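Local coordinates for protein betainyl-CoA thiolase (Pseudomonas putida, PDB 2HLJ) that probably acts on acyl-CoA thioesters, as a hotdog-fold betainyl-CoA thiolase with acyltransferase or thioesterase-type activity, at residues A[114-117]-A[122-125]. Sequence-based numbering, arbitrary orientation.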
loop_
_atom_site.group_PDB
_atom_site.type_symbol
_atom_site.label_atom_id
_atom_site.label_comp_id
_atom_site.label_asym_id
_atom_site.label_seq_id
_atom_site.Cartn_x
_atom_site.Cartn_y
_atom_site.Cartn_z
ATOM N N HIS A 114 -14.443 4.736 -10.064
ATOM C CA HIS A 114 -15.789 4.212 -9.886
ATOM C C HIS A 114 -16.077 3.308 -11.066
ATOM O O HIS A 114 -15.971 3.714 -12.216
ATOM C CB HIS A 114 -16.824 5.341 -9.774
ATOM C CG HIS A 114 -18.226 4.880 -9.471
ATOM N ND1 HIS A 114 -19.322 5.386 -10.131
ATOM C CD2 HIS A 114 -18.713 4.001 -8.557
ATOM C CE1 HIS A 114 -20.424 4.816 -9.657
ATOM N NE2 HIS A 114 -20.084 3.975 -8.701
ATOM N N VAL A 115 -16.450 2.079 -10.773
ATOM C CA VAL A 115 -16.594 1.055 -11.809
ATOM C C VAL A 115 -18.033 0.578 -11.893
ATOM O O VAL A 115 -18.707 0.456 -10.896
ATOM C CB VAL A 115 -15.638 -0.160 -11.596
ATOM C CG1 VAL A 115 -14.215 0.298 -11.521
ATOM C CG2 VAL A 115 -15.987 -0.940 -10.357
ATOM N N ASP A 116 -18.485 0.312 -13.104
ATOM C CA ASP A 116 -19.797 -0.271 -13.357
ATOM C C ASP A 116 -19.770 -1.764 -13.063
ATOM O O ASP A 116 -19.026 -2.497 -13.697
ATOM C CB ASP A 116 -20.166 -0.057 -14.829
ATOM C CG ASP A 116 -21.588 -0.498 -15.156
ATOM O OD1 ASP A 116 -22.522 -0.089 -14.436
ATOM O OD2 ASP A 116 -21.771 -1.241 -16.147
ATOM N N LEU A 117 -20.588 -2.208 -12.112
ATOM C CA LEU A 117 -20.795 -3.638 -11.847
ATOM C C LEU A 117 -19.498 -4.360 -11.556
ATOM O O LEU A 117 -18.929 -4.147 -10.499
ATOM C CB LEU A 117 -21.506 -4.323 -13.023
ATOM C CG LEU A 117 -22.857 -3.700 -13.384
ATOM C CD1 LEU A 117 -23.428 -4.373 -14.633
ATOM C CD2 LEU A 117 -23.835 -3.747 -12.185
ATOM N N SER A 122 -15.789 1.553 -16.225
ATOM C CA SER A 122 -16.153 2.620 -15.288
ATOM C C SER A 122 -17.558 3.230 -15.499
ATOM O O SER A 122 -18.188 3.028 -16.535
ATOM C CB SER A 122 -15.080 3.703 -15.322
ATOM O OG SER A 122 -14.915 4.209 -16.637
ATOM N N ALA A 123 -18.012 3.978 -14.485
ATOM C CA ALA A 123 -19.365 4.554 -14.415
ATOM C C ALA A 123 -19.316 5.981 -13.833
ATOM O O ALA A 123 -18.594 6.208 -12.839
ATOM C CB ALA A 123 -20.260 3.676 -13.515
ATOM N N PRO A 124 -20.105 6.928 -14.409
ATOM C CA PRO A 124 -20.133 8.292 -13.861
ATOM C C PRO A 124 -20.772 8.410 -12.456
ATOM O O PRO A 124 -21.620 7.579 -12.083
ATOM C CB PRO A 124 -20.946 9.077 -14.889
ATOM C CG PRO A 124 -21.769 8.050 -15.590
ATOM C CD PRO A 124 -20.987 6.787 -15.589
ATOM N N PHE A 125 -20.342 9.422 -11.692
ATOM C CA PHE A 125 -20.986 9.794 -10.423
ATOM C C PHE A 125 -22.260 10.567 -10.697
ATOM O O PHE A 125 -22.258 11.509 -11.486
ATOM C CB PHE A 125 -20.078 10.680 -9.563
ATOM C CG PHE A 125 -18.838 9.990 -9.085
ATOM C CD1 PHE A 125 -18.913 8.770 -8.436
ATOM C CD2 PHE A 125 -17.599 10.557 -9.285
ATOM C CE1 PHE A 125 -17.776 8.118 -7.998
ATOM C CE2 PHE A 125 -16.454 9.925 -8.850
ATOM C CZ PHE A 125 -16.552 8.688 -8.197
#
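With CG anti to the backbone N (chi1 -175°), the imidazole of His114 reaches across to Ala123, while Phe125, its CG anti to its carbonyl carbon, turns its ring back to lie next to that imidazole. The contact closes a loop of the hotdog fold, pairing the end of strand 104-114 with the residues that lead into helix 127-138. The evidence for pairing is a single beta bridge, Val115 with Ser122, and one backbone bond, Ala123 N to His114 O at 3.1 Å. The second bond uses the side chain: His114 ND1 donates to Ala123 O at 2.9 Å, bent at 137° and with the acceptor tilted 26° from the ring plane. Asp46 takes up NE2 of the same ring, so both nitrogens are engaged and the rotation of the imidazole is fixed. The His114 and Phe125 planes are nearly parallel, yet their centroids lie 5.1 Å apart and the rings barely overlap; the closest approach is His114 CB to Phe125 CE1, 3.4 Å, with CG of the imidazole next at 3.6 Å from the same atom. Cutting His114 back to an alanine would probably leave Ala123 O and Asp46 without their imidazole partner and open a gap beside the Phe125 ring. The CB atoms of Asp116 and Ala123 lie 4.0 Å apart. Ser122 OG is hydrogen-bonded to Lys88, and Ser122 CB rests 3.2 Å from His114 O.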